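Local atomic coordinates of uncharacterized protein (PDB entry 3CLQ), a protein that is of unknown function but belongs to the AllG family, whose name comes from an oxamate carbamoyltransferase subunit, so a related role in carbamoyl transfer is possible. Residues 114-119 with 127-132; 132-137 with 226-231; 192-197 with 231-236; 236-241 with 305-310. All blocks are in the same frame, centred on the assembly; numbering follows the deposited sequence.

Interaction 1: 114-119 with 127-132; sequences YVHIIK and AFTNLS
A beta hairpin at the rim of an antiparallel sheet brings 114-119 against 127-132. Strand 126-130 is outermost within the chain, and strand 114-120 bonds on its other flank to strand 26-33. The best-formed part of the hairpin is the hydrogen-bonded pair Ile118 and Ala127. Ile118 N donates to Ala127 O at 3.2 Å, and Ala127 N returns a bond to Ile118 O at 2.9 Å, nearly along the C=O axis.

Farther along, the side chain of His116 joins in. Thr129 O is gripped twice: by His116 N at 2.7 Å, almost in line with the carbonyl, and by His116 ND1 at 3.0 Å. The ring donor arrives from above the carbonyl plane, while Thr129 O lies in the plane of the imidazole. CG of His116 stands beside its own backbone N (chi1 -57°), which lets backbone and ring reach the same acceptor. Histidine suits the place because its second nitrogen, NE2, is hydrogen-bonded to Thr236 OG1, so both ends of the ring are held. Thr129 OG1 similarly bonds Pro235 O, so the face carrying His116, Ile118, Ala127 and Thr129 is turned to helix 234-247. The small Ala127 fits closely beneath that helix.

The side chains that meet on the reverse face are apolar. Ile117 and Phe128 run side by side in the same direction, and Val115 CG2 comes to 4.2 Å from Phe128 CD1. Beta-branched residues favour the extended backbone here, and the closest contact between side chains on this face is Ile117 CG2 to Phe128 CE1, 3.8 Å.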
loop_
_atom_site.group_PDB
_atom_site.type_symbol
_atom_site.label_atom_id
_atom_site.label_comp_id
_atom_site.label_asym_id
_atom_site.label_seq_id
_atom_site.Cartn_x
_atom_site.Cartn_y
_atom_site.Cartn_z
ATOM N N TYR B 114 20.707 -17.313 0.165
ATOM C CA TYR B 114 20.807 -16.082 0.921
ATOM C C TYR B 114 19.621 -15.976 1.858
ATOM O O TYR B 114 18.522 -16.401 1.506
ATOM C CB TYR B 114 20.874 -14.887 -0.020
ATOM C CG TYR B 114 22.282 -14.548 -0.353
ATOM C CD1 TYR B 114 22.988 -15.293 -1.298
ATOM C CD2 TYR B 114 22.940 -13.523 0.309
ATOM C CE1 TYR B 114 24.334 -15.006 -1.587
ATOM C CE2 TYR B 114 24.270 -13.220 0.024
ATOM C CZ TYR B 114 24.958 -13.972 -0.917
ATOM O OH TYR B 114 26.264 -13.687 -1.190
ATOM N N VAL B 115 19.859 -15.437 3.053
ATOM C CA VAL B 115 18.795 -15.198 4.037
ATOM C C VAL B 115 18.769 -13.735 4.502
ATOM O O VAL B 115 19.804 -13.081 4.473
ATOM C CB VAL B 115 18.930 -16.134 5.280
ATOM C CG1 VAL B 115 18.565 -17.556 4.924
ATOM C CG2 VAL B 115 20.344 -16.074 5.881
ATOM N N HIS B 116 17.586 -13.230 4.895
ATOM C CA HIS B 116 17.456 -11.938 5.612
ATOM C C HIS B 116 18.132 -12.066 6.964
ATOM O O HIS B 116 17.952 -13.067 7.643
ATOM C CB HIS B 116 15.997 -11.602 5.956
ATOM C CG HIS B 116 15.073 -11.545 4.789
ATOM N ND1 HIS B 116 14.810 -12.638 3.991
ATOM C CD2 HIS B 116 14.284 -10.547 4.332
ATOM C CE1 HIS B 116 13.934 -12.294 3.060
ATOM N NE2 HIS B 116 13.600 -11.033 3.246
ATOM N N ILE B 117 18.878 -11.062 7.387
ATOM C CA ILE B 117 19.350 -11.080 8.752
ATOM C C ILE B 117 18.596 -10.005 9.510
ATOM O O ILE B 117 18.765 -8.814 9.226
ATOM C CB ILE B 117 20.820 -10.768 8.839
ATOM C CG1 ILE B 117 21.586 -11.557 7.790
ATOM C CG2 ILE B 117 21.320 -11.103 10.210
ATOM C CD1 ILE B 117 22.811 -10.825 7.281
ATOM N N ILE B 118 17.780 -10.431 10.467
ATOM C CA ILE B 118 16.851 -9.559 11.164
ATOM C C ILE B 118 17.193 -9.578 12.639
ATOM O O ILE B 118 17.261 -10.636 13.237
ATOM C CB ILE B 118 15.392 -10.056 10.971
ATOM C CG1 ILE B 118 14.955 -9.908 9.520
ATOM C CG2 ILE B 118 14.422 -9.287 11.842
ATOM C CD1 ILE B 118 13.702 -10.670 9.225
ATOM N N LYS B 119 17.402 -8.422 13.241
ATOM C CA LYS B 119 17.946 -8.386 14.586
ATOM C C LYS B 119 16.988 -7.624 15.458
ATOM O O LYS B 119 16.478 -6.607 15.042
ATOM C CB LYS B 119 19.307 -7.694 14.573
ATOM C CG LYS B 119 20.122 -7.821 15.835
ATOM C CD LYS B 119 21.541 -7.286 15.585
ATOM C CE LYS B 119 21.978 -6.231 16.632
ATOM N NZ LYS B 119 21.226 -4.925 16.461
ATOM N N ALA B 127 16.816 -13.366 13.962
ATOM C CA ALA B 127 16.147 -14.431 13.223
ATOM C C ALA B 127 16.593 -14.387 11.775
ATOM O O ALA B 127 17.224 -13.416 11.353
ATOM C CB ALA B 127 14.671 -14.292 13.311
ATOM N N PHE B 128 16.261 -15.431 11.020
ATOM C CA PHE B 128 16.646 -15.534 9.619
ATOM C C PHE B 128 15.519 -16.161 8.792
ATOM O O PHE B 128 14.784 -17.025 9.300
ATOM C CB PHE B 128 17.854 -16.469 9.505
ATOM C CG PHE B 128 19.019 -16.104 10.392
ATOM C CD1 PHE B 128 19.962 -15.159 9.978
ATOM C CD2 PHE B 128 19.193 -16.729 11.618
ATOM C CE1 PHE B 128 21.054 -14.842 10.789
ATOM C CE2 PHE B 128 20.275 -16.396 12.438
ATOM C CZ PHE B 128 21.207 -15.450 12.021
ATOM N N THR B 129 15.395 -15.755 7.527
ATOM C CA THR B 129 14.588 -16.489 6.530
ATOM C C THR B 129 15.185 -16.313 5.177
ATOM O O THR B 129 15.850 -15.320 4.931
ATOM C CB THR B 129 13.107 -16.031 6.363
ATOM O OG1 THR B 129 12.914 -14.673 6.804
ATOM C CG2 THR B 129 12.191 -16.935 7.102
ATOM N N ASN B 130 14.918 -17.257 4.284
ATOM C CA ASN B 130 15.391 -17.152 2.917
ATOM C C ASN B 130 14.531 -16.152 2.176
ATOM O O ASN B 130 13.596 -15.575 2.744
ATOM C CB ASN B 130 15.289 -18.485 2.197
ATOM C CG ASN B 130 13.865 -18.855 1.922
ATOM O OD1 ASN B 130 12.978 -18.012 2.021
ATOM N ND2 ASN B 130 13.624 -20.127 1.605
ATOM N N LEU B 131 14.869 -15.966 0.904
ATOM C CA LEU B 131 14.199 -15.030 0.035
ATOM C C LEU B 131 13.132 -15.716 -0.795
ATOM O O LEU B 131 13.189 -16.911 -1.051
ATOM C CB LEU B 131 15.207 -14.378 -0.899
ATOM C CG LEU B 131 16.111 -13.313 -0.289
ATOM C CD1 LEU B 131 16.910 -13.894 0.874
ATOM C CD2 LEU B 131 17.042 -12.785 -1.357
ATOM N N SER B 132 12.152 -14.934 -1.218
ATOM C CA SER B 132 11.221 -15.376 -2.227
ATOM C C SER B 132 11.945 -15.540 -3.559
ATOM O O SER B 132 12.526 -14.592 -4.091
ATOM C CB SER B 132 10.094 -14.351 -2.371
ATOM O OG SER B 132 9.437 -14.467 -3.622
#

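Interaction 2: 132-137 with 226-231; sequences SEQLAK and LGSSDY
An ST turn shapes one side of this meeting of two irregular loops. The first, 132-137, runs from the hairpin strand 126-130 toward helix 146-168. The second, the loop 226-231, links helix 216-226 to helix 234-247. Gly227 is the first residue to leave the helical conformation, and the chain then turns through Ser229.

Among the polar interactions, the clearest bond lies within the second loop. Ser229 OG, anti to its own backbone N (chi1 154°), accepts from Tyr231 N at 3.1 Å with an N-H...O angle of 150°. A short hydroxyl side chain suits this turn because it can stand in for a backbone acceptor. Two further hydroxyls find their partners outside the two loops: Ser228 OG bonds Phe225 O at the end of the helix, and Tyr231 OH bonds Ser104 OG.

Gln134 makes the most extensive contact between the loops. Its chain leaves the backbone toward the other loop and bends at chi2 (-98°), which lays the amide group along the backbone from Leu226 to Tyr231. Gln134 CB meets Ser228 OG at 3.4 Å, and Gln134 CD lies 3.7 Å from Ser229 CB. Glutamine is long enough to span the gap, and its flat, uncharged end can lie against the peptide groups of the other loop. Leu135 starts away from the partner, yet CD2 swings back to 4.2 Å from Ser228 OG at the more exposed margin.

One aromatic edge completes the contact at its buried end. There the small Ser132, its OG anti to the backbone N, brings that oxygen near the ring plane of Tyr231, 3.7 Å from CD2.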
loop_
_atom_site.group_PDB
_atom_site.type_symbol
_atom_site.label_atom_id
_atom_site.label_comp_id
_atom_site.label_asym_id
_atom_site.label_seq_id
_atom_site.Cartn_x
_atom_site.Cartn_y
_atom_site.Cartn_z
ATOM N N SER B 132 12.152 -14.934 -1.218
ATOM C CA SER B 132 11.221 -15.376 -2.227
ATOM C C SER B 132 11.945 -15.540 -3.559
ATOM O O SER B 132 12.526 -14.592 -4.091
ATOM C CB SER B 132 10.094 -14.351 -2.371
ATOM O OG SER B 132 9.437 -14.467 -3.622
ATOM N N GLU B 133 11.938 -16.751 -4.088
ATOM C CA GLU B 133 12.122 -16.923 -5.520
ATOM C C GLU B 133 10.819 -16.309 -5.950
ATOM O O GLU B 133 9.955 -16.110 -5.095
ATOM C CB GLU B 133 12.167 -18.399 -5.816
ATOM C CG GLU B 133 12.980 -19.143 -4.779
ATOM C CD GLU B 133 12.690 -20.629 -4.761
ATOM O OE1 GLU B 133 12.004 -21.070 -3.807
ATOM O OE2 GLU B 133 13.143 -21.350 -5.694
ATOM N N GLN B 134 10.608 -15.922 -7.193
ATOM C CA GLN B 134 9.398 -15.082 -7.326
ATOM C C GLN B 134 8.289 -15.663 -8.184
ATOM O O GLN B 134 7.211 -15.088 -8.279
ATOM C CB GLN B 134 9.744 -13.639 -7.728
ATOM C CG GLN B 134 10.267 -12.766 -6.582
ATOM C CD GLN B 134 9.182 -11.864 -5.954
ATOM O OE1 GLN B 134 8.859 -10.783 -6.471
ATOM N NE2 GLN B 134 8.618 -12.315 -4.840
ATOM N N LEU B 135 8.548 -16.808 -8.800
ATOM C CA LEU B 135 7.589 -17.375 -9.743
ATOM C C LEU B 135 6.602 -18.360 -9.080
ATOM O O LEU B 135 6.590 -18.512 -7.847
ATOM C CB LEU B 135 8.323 -18.018 -10.941
ATOM C CG LEU B 135 8.583 -17.152 -12.196
ATOM C CD1 LEU B 135 7.341 -17.073 -13.131
ATOM C CD2 LEU B 135 9.113 -15.740 -11.857
ATOM N N ALA B 136 5.763 -18.988 -9.912
ATOM C CA ALA B 136 4.883 -20.067 -9.478
ATOM C C ALA B 136 5.620 -21.420 -9.571
ATOM O O ALA B 136 5.428 -22.293 -8.720
ATOM C CB ALA B 136 3.615 -20.078 -10.295
ATOM N N LYS B 137 6.467 -21.592 -10.590
ATOM C CA LYS B 137 7.323 -22.789 -10.677
ATOM C C LYS B 137 8.553 -22.547 -9.797
ATOM O O LYS B 137 9.520 -21.900 -10.211
ATOM C CB LYS B 137 7.736 -23.102 -12.125
ATOM C CG LYS B 137 8.101 -24.568 -12.348
ATOM C CD LYS B 137 9.342 -24.769 -13.251
ATOM C CE LYS B 137 8.996 -25.090 -14.728
ATOM N NZ LYS B 137 8.574 -23.895 -15.533
ATOM N N LEU B 226 11.894 -8.276 -9.053
ATOM C CA LEU B 226 11.231 -7.838 -7.845
ATOM C C LEU B 226 9.749 -7.515 -8.042
ATOM O O LEU B 226 8.965 -7.649 -7.106
ATOM C CB LEU B 226 11.998 -6.696 -7.174
ATOM C CG LEU B 226 13.375 -7.032 -6.542
ATOM C CD1 LEU B 226 14.111 -5.740 -6.208
ATOM C CD2 LEU B 226 13.312 -7.961 -5.296
ATOM N N GLY B 227 9.343 -7.133 -9.246
ATOM C CA GLY B 227 7.926 -6.913 -9.504
ATOM C C GLY B 227 7.265 -8.023 -10.318
ATOM O O GLY B 227 6.190 -7.832 -10.896
ATOM N N SER B 228 7.897 -9.187 -10.394
ATOM C CA SER B 228 7.286 -10.278 -11.131
ATOM C C SER B 228 6.217 -10.935 -10.255
ATOM O O SER B 228 5.355 -11.683 -10.714
ATOM C CB SER B 228 8.345 -11.290 -11.582
ATOM O OG SER B 228 9.050 -11.796 -10.464
ATOM N N SER B 229 6.263 -10.629 -8.976
ATOM C CA SER B 229 5.349 -11.249 -8.069
ATOM C C SER B 229 5.209 -10.315 -6.903
ATOM O O SER B 229 6.133 -9.591 -6.574
ATOM C CB SER B 229 5.914 -12.601 -7.633
ATOM O OG SER B 229 5.427 -13.003 -6.369
ATOM N N ASP B 230 4.059 -10.339 -6.261
ATOM C CA ASP B 230 3.880 -9.465 -5.117
ATOM C C ASP B 230 4.297 -10.134 -3.808
ATOM O O ASP B 230 3.992 -9.638 -2.748
ATOM C CB ASP B 230 2.460 -8.894 -5.066
ATOM C CG ASP B 230 1.421 -9.945 -4.781
ATOM O OD1 ASP B 230 0.205 -9.587 -4.664
ATOM O OD2 ASP B 230 1.820 -11.127 -4.665
ATOM N N TYR B 231 5.037 -11.230 -3.889
ATOM C CA TYR B 231 5.357 -11.992 -2.701
ATOM C C TYR B 231 6.717 -11.697 -2.073
ATOM O O TYR B 231 7.099 -12.312 -1.089
ATOM C CB TYR B 231 5.287 -13.496 -3.014
ATOM C CG TYR B 231 5.383 -14.367 -1.778
ATOM C CD1 TYR B 231 4.395 -14.310 -0.781
ATOM C CD2 TYR B 231 6.461 -15.225 -1.598
ATOM C CE1 TYR B 231 4.472 -15.102 0.365
ATOM C CE2 TYR B 231 6.564 -16.033 -0.442
ATOM C CZ TYR B 231 5.562 -15.966 0.532
ATOM O OH TYR B 231 5.662 -16.751 1.660
#

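Interaction 3: 192-197 with 231-236; sequences NRNVAG and YFSGPT
Two helix starts lie next to each other here: 192-197 leads into helix 195-210, while 231-236 makes a type I turn, closed by Gly234 N to Tyr231 O at 3.0 Å, and runs on into helix 234-247. Asn194 occupies the N-cap position of the first helix, but its side chain is spent on the neighbouring turn and makes no capping bond.

Followed outward, that side chain meets the turn atom by atom. Asn194 CB lies 3.9 Å from Ser233 OG. With CG beside the backbone N (chi1 -74°), the amide is directed over Gly234, and Asn194 CG comes to 3.9 Å from Gly234 CA. At one tip, Asn194 OD1 is still only 4.1 Å from Gly234 CA. At the other, Asn194 ND2 is 3.7 Å from both Tyr231 CD1 and Tyr231 CE1. Amide and phenol run side by side, their planes 61° apart. A weak hydrogen bond to His191 O gives ND2 a polar partner in this buried place.

Glycine suits position 234 because the Tyr231 ring lies directly against its CA, which sits 3.9 Å above one face, toward the rim. Gly197 is equally fitting, since its bare backbone lets Ser233 come in close. Arg193, Val195 and Ala196 lie on a different side of the first segment and pack on Met186 of the second subunit, so this helix start is also part of the dimer interface. On the inner side, Ser233 OG bonds Ser198 OG and lies 3.4 Å from Gly197 C.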
loop_
_atom_site.group_PDB
_atom_site.type_symbol
_atom_site.label_atom_id
_atom_site.label_comp_id
_atom_site.label_asym_id
_atom_site.label_seq_id
_atom_site.Cartn_x
_atom_site.Cartn_y
_atom_site.Cartn_z
ATOM N N ASN B 192 -1.141 -13.844 3.351
ATOM C CA ASN B 192 -1.662 -14.111 2.010
ATOM C C ASN B 192 -1.580 -12.929 1.039
ATOM O O ASN B 192 -1.282 -13.108 -0.138
ATOM C CB ASN B 192 -3.103 -14.564 2.123
ATOM C CG ASN B 192 -3.242 -15.830 2.948
ATOM O OD1 ASN B 192 -2.855 -16.917 2.488
ATOM N ND2 ASN B 192 -3.788 -15.709 4.182
ATOM N N ARG B 193 -1.858 -11.723 1.533
ATOM C CA ARG B 193 -1.774 -10.528 0.712
ATOM C C ARG B 193 -0.603 -9.671 1.221
ATOM O O ARG B 193 -0.609 -9.219 2.368
ATOM C CB ARG B 193 -3.121 -9.787 0.672
ATOM C CG ARG B 193 -3.037 -8.279 0.574
ATOM C CD ARG B 193 -4.351 -7.577 0.218
ATOM N NE ARG B 193 -4.608 -7.739 -1.204
ATOM C CZ ARG B 193 -4.656 -6.769 -2.117
ATOM N NH1 ARG B 193 -4.492 -5.507 -1.788
ATOM N NH2 ARG B 193 -4.898 -7.086 -3.373
ATOM N N ASN B 194 0.403 -9.474 0.365
ATOM C CA ASN B 194 1.670 -8.860 0.768
ATOM C C ASN B 194 2.061 -7.707 -0.134
ATOM O O ASN B 194 3.205 -7.230 -0.080
ATOM C CB ASN B 194 2.811 -9.905 0.764
ATOM C CG ASN B 194 2.730 -10.873 1.937
ATOM O OD1 ASN B 194 2.707 -10.449 3.103
ATOM N ND2 ASN B 194 2.690 -12.170 1.642
ATOM N N VAL B 195 1.096 -7.252 -0.937
ATOM C CA VAL B 195 1.355 -6.270 -1.990
ATOM C C VAL B 195 1.947 -4.980 -1.447
ATOM O O VAL B 195 2.988 -4.493 -1.944
ATOM C CB VAL B 195 0.086 -5.908 -2.816
ATOM C CG1 VAL B 195 0.508 -5.499 -4.245
ATOM C CG2 VAL B 195 -0.862 -7.070 -2.882
ATOM N N ALA B 196 1.274 -4.427 -0.439
ATOM C CA ALA B 196 1.681 -3.147 0.142
ATOM C C ALA B 196 3.080 -3.255 0.739
ATOM O O ALA B 196 3.970 -2.469 0.411
ATOM C CB ALA B 196 0.705 -2.724 1.178
ATOM N N GLY B 197 3.270 -4.266 1.588
ATOM C CA GLY B 197 4.557 -4.525 2.218
ATOM C C GLY B 197 5.646 -4.702 1.192
ATOM O O GLY B 197 6.756 -4.204 1.360
ATOM N N TYR B 231 5.037 -11.230 -3.889
ATOM C CA TYR B 231 5.357 -11.992 -2.701
ATOM C C TYR B 231 6.717 -11.697 -2.073
ATOM O O TYR B 231 7.099 -12.312 -1.089
ATOM C CB TYR B 231 5.287 -13.496 -3.014
ATOM C CG TYR B 231 5.383 -14.367 -1.778
ATOM C CD1 TYR B 231 4.395 -14.310 -0.781
ATOM C CD2 TYR B 231 6.461 -15.225 -1.598
ATOM C CE1 TYR B 231 4.472 -15.102 0.365
ATOM C CE2 TYR B 231 6.564 -16.033 -0.442
ATOM C CZ TYR B 231 5.562 -15.966 0.532
ATOM O OH TYR B 231 5.662 -16.751 1.660
ATOM N N PHE B 232 7.471 -10.775 -2.635
ATOM C CA PHE B 232 8.831 -10.567 -2.137
ATOM C C PHE B 232 9.005 -10.296 -0.619
ATOM O O PHE B 232 9.988 -10.707 -0.039
ATOM C CB PHE B 232 9.548 -9.478 -2.939
ATOM C CG PHE B 232 10.968 -9.351 -2.568
ATOM C CD1 PHE B 232 11.871 -10.373 -2.899
ATOM C CD2 PHE B 232 11.405 -8.283 -1.802
ATOM C CE1 PHE B 232 13.206 -10.307 -2.520
ATOM C CE2 PHE B 232 12.737 -8.197 -1.423
ATOM C CZ PHE B 232 13.648 -9.221 -1.783
ATOM N N SER B 233 8.078 -9.601 0.024
ATOM C CA SER B 233 8.215 -9.298 1.450
ATOM C C SER B 233 7.592 -10.353 2.387
ATOM O O SER B 233 7.674 -10.232 3.623
ATOM C CB SER B 233 7.571 -7.944 1.744
ATOM O OG SER B 233 6.171 -8.043 1.597
ATOM N N GLY B 234 6.944 -11.356 1.800
ATOM C CA GLY B 234 6.298 -12.416 2.569
ATOM C C GLY B 234 7.245 -13.018 3.589
ATOM O O GLY B 234 6.965 -13.000 4.788
ATOM N N PRO B 235 8.374 -13.572 3.127
ATOM C CA PRO B 235 9.366 -14.064 4.074
ATOM C C PRO B 235 9.780 -13.024 5.107
ATOM O O PRO B 235 9.971 -13.358 6.292
ATOM C CB PRO B 235 10.546 -14.447 3.172
ATOM C CG PRO B 235 9.861 -14.900 1.922
ATOM C CD PRO B 235 8.765 -13.860 1.739
ATOM N N THR B 236 9.894 -11.777 4.667
ATOM C CA THR B 236 10.342 -10.715 5.535
ATOM C C THR B 236 9.454 -10.624 6.776
ATOM O O THR B 236 9.940 -10.474 7.892
ATOM C CB THR B 236 10.374 -9.383 4.774
ATOM O OG1 THR B 236 10.956 -9.592 3.478
ATOM C CG2 THR B 236 11.188 -8.334 5.525
#

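Interaction 4: 236-241 with 305-310; sequences TWMGAA and GDSAIT
Close to the centre of the chain, one face of helix 234-247 rests on the turn that opens helix 309-313. Ile309 makes the tight part. Its CB bond is directed at the helix; CG1 is anti to the backbone N (chi1 -171°) and CG2 takes the crowded position between N and the carbonyl carbon. CG2 thus settles between two residues one helical turn apart, 4.0 Å from Met238 CB and 4.0 Å from Ala241 CB, and 3.6 Å from Met238 O. Ala241 CB also touches the other branch, at 4.0 Å from Ile309 CG1. Alanine is small enough to let the helix backbone approach, and a beta-branched isoleucine offers two branches to the helix, CG1 and CG2. Met238, a selenomethionine in the crystal, buries the most surface here; its extended chain passes Ser307, with SE 3.8 Å from Ser307 CA. Ser307 OG makes a weak hydrogen bond to Arg262 NH2.

The looser side is at Thr310, whose OG1 comes no nearer than 4.3 Å to Met238 CG. It is not a solvent side, for every touching residue is buried.

Ile309 N bonds Asp306 O at 3.0 Å, closing the turn. Helix 234-247 thus packs on a type I turn that connects the edge strand 304-305 of an antiparallel sheet to helix 309-313.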
loop_
_atom_site.group_PDB
_atom_site.type_symbol
_atom_site.label_atom_id
_atom_site.label_comp_id
_atom_site.label_asym_id
_atom_site.label_seq_id
_atom_site.Cartn_x
_atom_site.Cartn_y
_atom_site.Cartn_z
ATOM N N THR B 236 9.894 -11.777 4.667
ATOM C CA THR B 236 10.342 -10.715 5.535
ATOM C C THR B 236 9.454 -10.624 6.776
ATOM O O THR B 236 9.940 -10.474 7.892
ATOM C CB THR B 236 10.374 -9.383 4.774
ATOM O OG1 THR B 236 10.956 -9.592 3.478
ATOM C CG2 THR B 236 11.188 -8.334 5.525
ATOM N N TRP B 237 8.149 -10.750 6.610
ATOM C CA TRP B 237 7.291 -10.632 7.774
ATOM C C TRP B 237 7.380 -11.859 8.687
ATOM O O TRP B 237 7.279 -11.752 9.903
ATOM C CB TRP B 237 5.859 -10.333 7.346
ATOM C CG TRP B 237 5.788 -9.221 6.312
ATOM C CD1 TRP B 237 5.118 -9.251 5.100
ATOM C CD2 TRP B 237 6.423 -7.937 6.380
ATOM N NE1 TRP B 237 5.291 -8.060 4.423
ATOM C CE2 TRP B 237 6.086 -7.233 5.182
ATOM C CE3 TRP B 237 7.220 -7.297 7.341
ATOM C CZ2 TRP B 237 6.523 -5.921 4.929
ATOM C CZ3 TRP B 237 7.673 -6.013 7.085
ATOM C CH2 TRP B 237 7.320 -5.332 5.879
HETATM N N MSE B 238 7.608 -13.019 8.101
HETATM C CA MSE B 238 7.770 -14.233 8.893
HETATM C C MSE B 238 8.945 -14.028 9.809
HETATM O O MSE B 238 8.900 -14.352 11.009
HETATM C CB MSE B 238 7.981 -15.464 7.999
HETATM C CG MSE B 238 6.722 -15.843 7.229
HETATM SE SE MSE B 238 6.945 -17.162 5.799
HETATM C CE MSE B 238 5.228 -16.882 4.867
ATOM N N GLY B 239 9.987 -13.441 9.233
ATOM C CA GLY B 239 11.245 -13.251 9.941
ATOM C C GLY B 239 11.078 -12.248 11.056
ATOM O O GLY B 239 11.638 -12.427 12.148
ATOM N N ALA B 240 10.304 -11.198 10.765
ATOM C CA ALA B 240 9.941 -10.207 11.745
ATOM C C ALA B 240 9.248 -10.879 12.906
ATOM O O ALA B 240 9.688 -10.751 14.052
ATOM C CB ALA B 240 9.016 -9.204 11.131
ATOM N N ALA B 241 8.169 -11.597 12.605
ATOM C CA ALA B 241 7.399 -12.292 13.645
ATOM C C ALA B 241 8.260 -13.280 14.458
ATOM O O ALA B 241 8.150 -13.365 15.690
ATOM C CB ALA B 241 6.189 -12.991 13.045
ATOM N N GLY B 305 4.262 -25.242 6.106
ATOM C CA GLY B 305 5.071 -24.027 6.063
ATOM C C GLY B 305 5.288 -23.384 7.421
ATOM O O GLY B 305 4.637 -23.747 8.389
ATOM N N ASP B 306 6.198 -22.424 7.514
ATOM C CA ASP B 306 6.386 -21.755 8.786
ATOM C C ASP B 306 5.581 -20.452 8.875
ATOM O O ASP B 306 5.604 -19.754 9.892
ATOM C CB ASP B 306 7.866 -21.517 9.055
ATOM C CG ASP B 306 8.595 -22.782 9.454
ATOM O OD1 ASP B 306 9.809 -22.856 9.169
ATOM O OD2 ASP B 306 7.972 -23.712 10.036
ATOM N N SER B 307 4.832 -20.161 7.815
ATOM C CA SER B 307 4.163 -18.877 7.667
ATOM C C SER B 307 3.156 -18.604 8.757
ATOM O O SER B 307 2.651 -17.501 8.850
ATOM C CB SER B 307 3.464 -18.800 6.309
ATOM O OG SER B 307 2.781 -20.017 6.042
ATOM N N ALA B 308 2.847 -19.608 9.561
ATOM C CA ALA B 308 1.824 -19.478 10.579
ATOM C C ALA B 308 2.375 -18.756 11.795
ATOM O O ALA B 308 1.675 -18.561 12.778
ATOM C CB ALA B 308 1.304 -20.853 10.974
ATOM N N ILE B 309 3.640 -18.360 11.731
ATOM C CA ILE B 309 4.249 -17.635 12.835
ATOM C C ILE B 309 3.577 -16.268 12.840
ATOM O O ILE B 309 3.471 -15.570 13.843
ATOM C CB ILE B 309 5.775 -17.486 12.627
ATOM C CG1 ILE B 309 6.431 -16.927 13.885
ATOM C CG2 ILE B 309 6.105 -16.655 11.369
ATOM C CD1 ILE B 309 6.705 -17.983 14.914
ATOM N N THR B 310 3.144 -15.911 11.658
ATOM C CA THR B 310 2.402 -14.724 11.387
ATOM C C THR B 310 1.125 -14.583 12.262
ATOM O O THR B 310 0.944 -13.597 12.971
ATOM C CB THR B 310 2.119 -14.753 9.869
ATOM O OG1 THR B 310 3.277 -14.240 9.175
ATOM C CG2 THR B 310 0.922 -13.980 9.509
#

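How the interactions relate
Helix 234-247 and the loop before it tie the four contacts together. Interactions 1 and 2 share Ser132, 2 and 3 share Tyr231, and 3 and 4 share Thr236, so the series runs continuously from the hairpin to the centre of the chain. Centres of interactions 2 and 3 are about 10 Å apart, those of 3 and 4 about 11 Å, and those of 2 and 4 about 17 Å. The hairpin also reaches the helix directly: Ile118 CD1 lies 3.6 Å from Gly239 C. Asn194 OD1 of interaction 3 approaches Trp237 CD1 of interaction 4 at 3.4 Å. No active site is established for this protein, so none of these contacts can be assigned a catalytic part.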